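Local coordinates for uncharacterized ATP-binding protein MJECL15 (Methanocaldococcus jannaschii, PDB 3H92) that is of unknown function but probably binds ATP, this part being its C-terminal domain, of the helix-turn-helix clan and probably of winged-helix type, at residues 34-39 / 60-65; 41-46 / 52-57. All coordinates share one frame; numbering follows the deposited sequence.

Contact 1: residues 34-39 / 60-65; sequences DEVLEA and IFLIKE
V36 and A39 of helix 33-45 meet L62 of helix 56-64 in a small, wholly apolar helix-to-helix contact, buried near the middle of the domain. No hydrogen bond or salt bridge passes between 34-39 and 60-65, and together they bury only about 120 Å² against each other. One leucine does most of the work on the second helix. The L62 fork straddles two positions one turn apart: its CD2 methyl lies 4.3 Å from V36 CG1, and its CD1 methyl lies 4.4 Å from A39 CB. With CD1 anti to CA (chi2 180°), the leucine is extended, so CD1 is carried forward to the small alanine while CD2 branches off to the valine. V36 keeps CG1 anti to its backbone N (chi1 170°), which places this methyl against L62; its other branch, CG2, stays 4.8 Å from F61 CD2, too far for close packing. The nearest CA atoms across the contact, those of V36 and L62, are 8.4 Å apart, and the side chains touch only loosely. Just past the end of the second helix, E65 lays CG over one face of the F61 ring, 3.7 Å above its plane and toward the rim. E65 OE2 is 3.6 Å from K64 NZ, a long salt bridge. Helix 8-27 completes the core, with L21 and V24 touching V36, and L20 and V24 touching F61. L68 of strand 68-71 packs on L62, and I58 on A39.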
ATOM      1  N   ASP A  34       5.993   3.797  -9.978  1.00 47.12           N
ATOM      2  CA  ASP A  34       5.290   2.859 -10.840  1.00 47.92           C
ATOM      3  C   ASP A  34       5.282   1.406 -10.257  1.00 47.03           C
ATOM      4  O   ASP A  34       4.339   0.652 -10.501  1.00 46.92           O
ATOM      5  CB  ASP A  34       5.848   2.963 -12.302  1.00 48.85           C
ATOM      6  CG  ASP A  34       5.010   3.943 -13.221  1.00 50.77           C
ATOM      7  OD1 ASP A  34       3.875   4.355 -12.801  1.00 50.13           O
ATOM      8  OD2 ASP A  34       5.476   4.230 -14.381  1.00 52.40           O
ATOM      9  N   GLU A  35       6.311   1.075  -9.471  1.00 45.97           N
ATOM     10  CA  GLU A  35       6.450  -0.196  -8.739  1.00 45.64           C
ATOM     11  C   GLU A  35       5.619  -0.210  -7.479  1.00 43.52           C
ATOM     12  O   GLU A  35       5.134  -1.260  -7.080  1.00 43.30           O
ATOM     13  CB  GLU A  35       7.871  -0.384  -8.239  1.00 46.76           C
ATOM     14  CG  GLU A  35       8.905  -0.820  -9.230  1.00 51.30           C
ATOM     15  CD  GLU A  35      10.287  -0.954  -8.538  1.00 59.81           C
ATOM     16  OE1 GLU A  35      10.882   0.108  -8.136  1.00 64.54           O
ATOM     17  OE2 GLU A  35      10.774  -2.121  -8.391  1.00 64.05           O
ATOM     18  N   VAL A  36       5.529   0.944  -6.816  1.00 41.18           N
ATOM     19  CA  VAL A  36       4.555   1.116  -5.753  1.00 39.65           C
ATOM     20  C   VAL A  36       3.151   0.907  -6.290  1.00 38.16           C
ATOM     21  O   VAL A  36       2.422   0.138  -5.678  1.00 38.45           O
ATOM     22  CB  VAL A  36       4.713   2.468  -5.007  1.00 39.76           C
ATOM     23  CG1 VAL A  36       3.537   2.725  -4.061  1.00 34.48           C
ATOM     24  CG2 VAL A  36       6.028   2.467  -4.247  1.00 38.91           C
ATOM     25  N   LEU A  37       2.787   1.501  -7.440  1.00 37.07           N
ATOM     26  CA  LEU A  37       1.423   1.284  -8.007  1.00 36.71           C
ATOM     27  C   LEU A  37       1.194  -0.163  -8.252  1.00 36.11           C
ATOM     28  O   LEU A  37       0.123  -0.681  -7.932  1.00 37.01           O
ATOM     29  CB  LEU A  37       1.119   1.978  -9.342  1.00 36.12           C
ATOM     30  CG  LEU A  37       0.668   3.432  -9.470  1.00 39.24           C
ATOM     31  CD1 LEU A  37       0.288   3.741 -10.961  1.00 36.83           C
ATOM     32  CD2 LEU A  37      -0.451   3.832  -8.474  1.00 36.74           C
ATOM     33  N   GLU A  38       2.170  -0.809  -8.884  1.00 35.67           N
ATOM     34  CA  GLU A  38       1.984  -2.202  -9.292  1.00 35.76           C
ATOM     35  C   GLU A  38       1.843  -3.086  -8.058  1.00 34.61           C
ATOM     36  O   GLU A  38       0.923  -3.909  -8.001  1.00 35.44           O
ATOM     37  CB  GLU A  38       3.061  -2.698 -10.261  1.00 36.78           C
ATOM     38  CG  GLU A  38       2.804  -2.275 -11.743  1.00 41.23           C
ATOM     39  CD  GLU A  38       1.285  -2.360 -12.176  1.00 46.78           C
ATOM     40  OE1 GLU A  38       0.713  -3.483 -12.131  1.00 46.48           O
ATOM     41  OE2 GLU A  38       0.659  -1.295 -12.517  1.00 51.29           O
ATOM     42  N   ALA A  39       2.661  -2.827  -7.039  1.00 33.38           N
ATOM     43  CA  ALA A  39       2.482  -3.463  -5.729  1.00 32.61           C
ATOM     44  C   ALA A  39       1.048  -3.326  -5.224  1.00 31.48           C
ATOM     45  O   ALA A  39       0.390  -4.305  -5.016  1.00 32.00           O
ATOM     46  CB  ALA A  39       3.453  -2.909  -4.726  1.00 31.91           C
ATOM     47  N   ILE A  60       8.739  -2.911   2.787  1.00 30.00           N
ATOM     48  CA  ILE A  60       9.239  -2.258   3.941  1.00 29.45           C
ATOM     49  C   ILE A  60       8.683  -0.841   4.041  1.00 29.96           C
ATOM     50  O   ILE A  60       8.224  -0.400   5.089  1.00 29.31           O
ATOM     51  CB  ILE A  60      10.754  -2.221   3.866  1.00 29.97           C
ATOM     52  CG1 ILE A  60      11.326  -3.564   4.265  1.00 29.80           C
ATOM     53  CG2 ILE A  60      11.315  -1.197   4.810  1.00 30.67           C
ATOM     54  CD1 ILE A  60      12.851  -3.562   4.291  1.00 34.27           C
ATOM     55  N   PHE A  61       8.679  -0.147   2.917  1.00 30.30           N
ATOM     56  CA  PHE A  61       8.192   1.217   2.843  1.00 29.94           C
ATOM     57  C   PHE A  61       6.706   1.352   3.138  1.00 29.85           C
ATOM     58  O   PHE A  61       6.250   2.181   3.912  1.00 28.53           O
ATOM     59  CB  PHE A  61       8.513   1.752   1.443  1.00 30.46           C
ATOM     60  CG  PHE A  61       7.969   3.108   1.184  1.00 32.47           C
ATOM     61  CD1 PHE A  61       8.597   4.221   1.707  1.00 34.24           C
ATOM     62  CD2 PHE A  61       6.778   3.273   0.465  1.00 34.19           C
ATOM     63  CE1 PHE A  61       8.079   5.505   1.502  1.00 33.48           C
ATOM     64  CE2 PHE A  61       6.242   4.526   0.277  1.00 30.77           C
ATOM     65  CZ  PHE A  61       6.890   5.646   0.795  1.00 33.81           C
ATOM     66  N   LEU A  62       5.927   0.513   2.493  1.00 30.59           N
ATOM     67  CA  LEU A  62       4.482   0.519   2.669  1.00 30.22           C
ATOM     68  C   LEU A  62       4.028   0.103   4.033  1.00 30.25           C
ATOM     69  O   LEU A  62       2.968   0.478   4.470  1.00 31.47           O
ATOM     70  CB  LEU A  62       3.871  -0.406   1.624  1.00 30.19           C
ATOM     71  CG  LEU A  62       4.036   0.093   0.190  1.00 29.29           C
ATOM     72  CD1 LEU A  62       3.386  -0.921  -0.756  1.00 31.89           C
ATOM     73  CD2 LEU A  62       3.401   1.488   0.038  1.00 31.22           C
ATOM     74  N   ILE A  63       4.829  -0.712   4.691  1.00 30.99           N
ATOM     75  CA  ILE A  63       4.577  -1.085   6.073  1.00 31.46           C
ATOM     76  C   ILE A  63       4.889   0.121   6.951  1.00 32.50           C
ATOM     77  O   ILE A  63       4.074   0.513   7.800  1.00 32.39           O
ATOM     78  CB  ILE A  63       5.491  -2.304   6.495  1.00 31.77           C
ATOM     79  CG1 ILE A  63       4.951  -3.626   5.948  1.00 31.32           C
ATOM     80  CG2 ILE A  63       5.684  -2.413   8.046  1.00 31.03           C
ATOM     81  CD1 ILE A  63       5.907  -4.752   6.024  1.00 26.98           C
ATOM     82  N   LYS A  64       6.099   0.672   6.783  1.00 33.46           N
ATOM     83  CA  LYS A  64       6.531   1.865   7.507  1.00 34.83           C
ATOM     84  C   LYS A  64       5.486   2.989   7.387  1.00 34.63           C
ATOM     85  O   LYS A  64       5.219   3.699   8.332  1.00 35.51           O
ATOM     86  CB  LYS A  64       7.921   2.309   7.014  1.00 35.61           C
ATOM     87  CG  LYS A  64       8.307   3.806   7.210  1.00 40.04           C
ATOM     88  CD  LYS A  64       9.598   4.296   6.342  1.00 45.51           C
ATOM     89  CE  LYS A  64       9.358   5.576   5.406  1.00 46.29           C
ATOM     90  NZ  LYS A  64      10.569   6.354   4.903  1.00 49.37           N
ATOM     91  N   GLU A  65       4.870   3.109   6.238  1.00 34.03           N
ATOM     92  CA  GLU A  65       3.946   4.178   5.969  1.00 34.18           C
ATOM     93  C   GLU A  65       2.510   3.815   6.253  1.00 33.55           C
ATOM     94  O   GLU A  65       1.590   4.490   5.836  1.00 33.32           O
ATOM     95  CB  GLU A  65       4.113   4.561   4.515  1.00 34.35           C
ATOM     96  CG  GLU A  65       5.505   5.050   4.242  1.00 36.67           C
ATOM     97  CD  GLU A  65       5.770   6.438   4.846  1.00 42.35           C
ATOM     98  OE1 GLU A  65       4.822   7.124   5.358  1.00 45.58           O
ATOM     99  OE2 GLU A  65       6.958   6.847   4.812  1.00 46.35           O
TER

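Contact 2: residues 41-46 / 52-57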
ATOM      1  N   LYS A  41      -1.697  -2.504  -6.479  1.00 29.33           N
ATOM      2  CA  LYS A  41      -2.765  -2.994  -7.330  1.00 30.85           C
ATOM      3  C   LYS A  41      -3.037  -4.458  -7.095  1.00 30.22           C
ATOM      4  O   LYS A  41      -4.168  -4.947  -7.318  1.00 27.51           O
ATOM      5  CB  LYS A  41      -2.422  -2.802  -8.813  1.00 31.58           C
ATOM      6  CG  LYS A  41      -2.624  -1.394  -9.290  1.00 36.14           C
ATOM      7  CD  LYS A  41      -2.061  -1.207 -10.684  1.00 42.05           C
ATOM      8  CE  LYS A  41      -2.923  -1.859 -11.747  1.00 42.92           C
ATOM      9  NZ  LYS A  41      -2.269  -1.635 -13.095  1.00 46.07           N
ATOM     10  N   LEU A  42      -1.997  -5.166  -6.668  1.00 29.53           N
ATOM     11  CA  LEU A  42      -2.172  -6.602  -6.372  1.00 30.11           C
ATOM     12  C   LEU A  42      -3.307  -6.841  -5.388  1.00 30.27           C
ATOM     13  O   LEU A  42      -3.900  -7.919  -5.332  1.00 29.65           O
ATOM     14  CB  LEU A  42      -0.902  -7.191  -5.773  1.00 29.22           C
ATOM     15  CG  LEU A  42       0.279  -7.292  -6.711  1.00 30.80           C
ATOM     16  CD1 LEU A  42       1.437  -8.004  -5.977  1.00 29.69           C
ATOM     17  CD2 LEU A  42      -0.110  -8.011  -8.056  1.00 26.79           C
ATOM     18  N   PHE A  43      -3.535  -5.842  -4.567  1.00 31.33           N
ATOM     19  CA  PHE A  43      -4.455  -5.970  -3.461  1.00 32.73           C
ATOM     20  C   PHE A  43      -5.869  -5.723  -3.890  1.00 33.15           C
ATOM     21  O   PHE A  43      -6.773  -5.943  -3.109  1.00 34.86           O
ATOM     22  CB  PHE A  43      -4.064  -5.024  -2.321  1.00 31.74           C
ATOM     23  CG  PHE A  43      -2.867  -5.476  -1.589  1.00 31.18           C
ATOM     24  CD1 PHE A  43      -2.963  -6.449  -0.638  1.00 28.58           C
ATOM     25  CD2 PHE A  43      -1.637  -4.966  -1.873  1.00 31.18           C
ATOM     26  CE1 PHE A  43      -1.854  -6.882   0.020  1.00 31.08           C
ATOM     27  CE2 PHE A  43      -0.532  -5.439  -1.230  1.00 32.47           C
ATOM     28  CZ  PHE A  43      -0.659  -6.397  -0.274  1.00 28.81           C
ATOM     29  N   LYS A  44      -6.087  -5.299  -5.119  1.00 34.45           N
ATOM     30  CA  LYS A  44      -7.471  -5.123  -5.583  1.00 35.45           C
ATOM     31  C   LYS A  44      -8.071  -6.473  -5.867  1.00 36.69           C
ATOM     32  O   LYS A  44      -9.292  -6.634  -5.884  1.00 37.99           O
ATOM     33  CB  LYS A  44      -7.531  -4.305  -6.870  1.00 35.88           C
ATOM     34  CG  LYS A  44      -7.058  -2.882  -6.792  1.00 36.98           C
ATOM     35  CD  LYS A  44      -7.007  -2.258  -8.188  1.00 40.23           C
ATOM     36  CE  LYS A  44      -8.369  -2.308  -8.907  1.00 42.97           C
ATOM     37  NZ  LYS A  44      -8.539  -1.213  -9.923  1.00 44.81           N
ATOM     38  N   ASP A  45      -7.220  -7.444  -6.169  1.00 37.27           N
ATOM     39  CA  ASP A  45      -7.702  -8.740  -6.535  1.00 37.70           C
ATOM     40  C   ASP A  45      -7.641  -9.658  -5.372  1.00 35.95           C
ATOM     41  O   ASP A  45      -8.384 -10.597  -5.313  1.00 36.29           O
ATOM     42  CB  ASP A  45      -6.838  -9.344  -7.631  1.00 38.85           C
ATOM     43  CG  ASP A  45      -7.023  -8.671  -8.972  1.00 42.43           C
ATOM     44  OD1 ASP A  45      -8.189  -8.403  -9.376  1.00 47.09           O
ATOM     45  OD2 ASP A  45      -5.979  -8.447  -9.627  1.00 47.96           O
ATOM     46  N   ASN A  46      -6.699  -9.428  -4.492  1.00 34.54           N
ATOM     47  CA  ASN A  46      -6.496 -10.311  -3.360  1.00 34.02           C
ATOM     48  C   ASN A  46      -6.148  -9.533  -2.140  1.00 33.03           C
ATOM     49  O   ASN A  46      -5.058  -8.975  -2.090  1.00 33.13           O
ATOM     50  CB  ASN A  46      -5.310 -11.217  -3.632  1.00 34.13           C
ATOM     51  CG  ASN A  46      -5.622 -12.275  -4.621  1.00 33.95           C
ATOM     52  OD1 ASN A  46      -6.338 -13.212  -4.313  1.00 34.69           O
ATOM     53  ND2 ASN A  46      -5.096 -12.136  -5.826  1.00 35.03           N
ATOM     54  N   SER A  52       6.335 -12.351  -0.425  1.00 26.19           N
ATOM     55  CA  SER A  52       7.241 -12.447  -1.562  1.00 25.59           C
ATOM     56  C   SER A  52       6.566 -12.011  -2.861  1.00 25.75           C
ATOM     57  O   SER A  52       7.191 -11.953  -3.887  1.00 25.41           O
ATOM     58  CB  SER A  52       7.766 -13.880  -1.680  1.00 26.33           C
ATOM     59  OG  SER A  52       6.686 -14.801  -1.708  1.00 26.56           O
ATOM     60  N   LYS A  53       5.283 -11.687  -2.830  1.00 26.62           N
ATOM     61  CA  LYS A  53       4.659 -11.122  -4.008  1.00 27.48           C
ATOM     62  C   LYS A  53       5.150  -9.719  -4.309  1.00 28.91           C
ATOM     63  O   LYS A  53       4.946  -9.235  -5.422  1.00 28.95           O
ATOM     64  CB  LYS A  53       3.128 -11.100  -3.909  1.00 27.65           C
ATOM     65  CG  LYS A  53       2.426 -12.478  -4.075  1.00 27.38           C
ATOM     66  CD  LYS A  53       2.351 -12.951  -5.504  1.00 28.28           C
ATOM     67  CE  LYS A  53       1.680 -14.317  -5.606  1.00 26.75           C
ATOM     68  NZ  LYS A  53       1.942 -14.877  -6.916  1.00 28.24           N
ATOM     69  N   ILE A  54       5.812  -9.065  -3.344  1.00 29.96           N
ATOM     70  CA  ILE A  54       6.233  -7.677  -3.479  1.00 30.21           C
ATOM     71  C   ILE A  54       7.681  -7.514  -3.104  1.00 30.85           C
ATOM     72  O   ILE A  54       8.163  -8.131  -2.144  1.00 30.64           O
ATOM     73  CB  ILE A  54       5.349  -6.752  -2.589  1.00 31.02           C
ATOM     74  CG1 ILE A  54       3.969  -6.586  -3.239  1.00 32.65           C
ATOM     75  CG2 ILE A  54       5.976  -5.375  -2.370  1.00 32.29           C
ATOM     76  CD1 ILE A  54       2.856  -6.428  -2.221  1.00 36.04           C
ATOM     77  N   LYS A  55       8.365  -6.658  -3.848  1.00 30.91           N
ATOM     78  CA  LYS A  55       9.732  -6.353  -3.560  1.00 32.09           C
ATOM     79  C   LYS A  55       9.923  -5.827  -2.134  1.00 32.65           C
ATOM     80  O   LYS A  55       9.096  -5.063  -1.581  1.00 31.94           O
ATOM     81  CB  LYS A  55      10.288  -5.389  -4.611  1.00 33.50           C
ATOM     82  CG  LYS A  55      10.713  -6.086  -5.950  1.00 36.63           C
ATOM     83  CD  LYS A  55      12.010  -5.477  -6.608  1.00 42.36           C
ATOM     84  CE  LYS A  55      13.039  -6.599  -7.134  1.00 44.99           C
ATOM     85  NZ  LYS A  55      14.401  -6.091  -7.637  1.00 43.27           N
ATOM     86  N   ARG A  56      10.993  -6.303  -1.516  1.00 32.58           N
ATOM     87  CA  ARG A  56      11.294  -6.002  -0.122  1.00 34.22           C
ATOM     88  C   ARG A  56      11.311  -4.512   0.151  1.00 33.87           C
ATOM     89  O   ARG A  56      10.645  -4.035   1.054  1.00 33.57           O
ATOM     90  CB  ARG A  56      12.649  -6.614   0.231  1.00 34.91           C
ATOM     91  CG  ARG A  56      13.272  -6.176   1.536  1.00 39.02           C
ATOM     92  CD  ARG A  56      14.851  -6.108   1.409  1.00 44.26           C
ATOM     93  NE  ARG A  56      15.308  -5.388   0.201  1.00 49.19           N
ATOM     94  CZ  ARG A  56      16.583  -5.172  -0.140  1.00 53.71           C
ATOM     95  NH1 ARG A  56      17.583  -5.600   0.630  1.00 56.10           N
ATOM     96  NH2 ARG A  56      16.868  -4.516  -1.272  1.00 55.53           N
ATOM     97  N   LYS A  57      12.075  -3.765  -0.630  1.00 34.25           N
ATOM     98  CA  LYS A  57      12.206  -2.360  -0.372  1.00 34.81           C
ATOM     99  C   LYS A  57      10.803  -1.744  -0.308  1.00 34.26           C
ATOM    100  O   LYS A  57      10.519  -0.886   0.526  1.00 35.21           O
ATOM    101  CB  LYS A  57      13.016  -1.699  -1.480  1.00 35.79           C
ATOM    102  CG  LYS A  57      14.509  -1.504  -1.212  1.00 39.39           C
ATOM    103  CD  LYS A  57      15.189  -0.516  -2.272  1.00 44.19           C
ATOM    104  CE  LYS A  57      16.706  -0.891  -2.567  1.00 45.53           C
ATOM    105  NZ  LYS A  57      17.379  -0.165  -3.723  1.00 47.35           N
TER
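The weakly bonded, kinked last part of helix 33-45 packs here on the 3-10 segment and extended residues that lead into helix 56-64, with L42 and F43 meeting the extended residue I54 and L42 also the more exposed K53. L42 reaches across with a single methyl: CD1 lies 4.0 Å from I54 CG1, the two side chains passing in opposite directions, and also sits 3.8 Å from the backbone oxygen K53 O. The same methyl comes within 4.1 Å of K53 CB, although the bent lysine chain then leads away from the contact. F43 has CG beside its backbone N (chi1 -73°), which swings the far end of the ring toward I54. There F43 CE2 approaches I54 CD1 at 3.7 Å, the two side chains crossing at about a right angle. I54 thus divides its longer branch, CG1 to the leucine and CD1 to the phenylalanine. The connection ends at K55, the N-cap position of helix 56-64. L49 of strand 49-50 touches L42, F43 and I54 alike, and L77 of strand 76-79 packs on both F43 and I54. P79 also meets F43, whose carbonyl oxygen accepts a hydrogen bond from W85 NE1 of helix 82-91.

Contacts 1 and 2 use neighbouring parts of the same two elements, helix 33-45 and helix 56-64 with its lead-in residues, in opposite order along the second, and their centres lie about 8 Å apart. Contact 2 is nested inside the chain loop that contact 1 closes. They join at A39, whose CB lies 4.0 Å from I54 CG1, which makes the two apolar patches continuous. A second junction is E35 OE2 against K55 CD at 4.0 Å, a packing contact. Contact 1 is the deeper, its centre about 5 Å from the centre of the chain against 8 Å. Helices packed beside a three-stranded sheet in order 1-3-2 are consistent with a winged-helix fold.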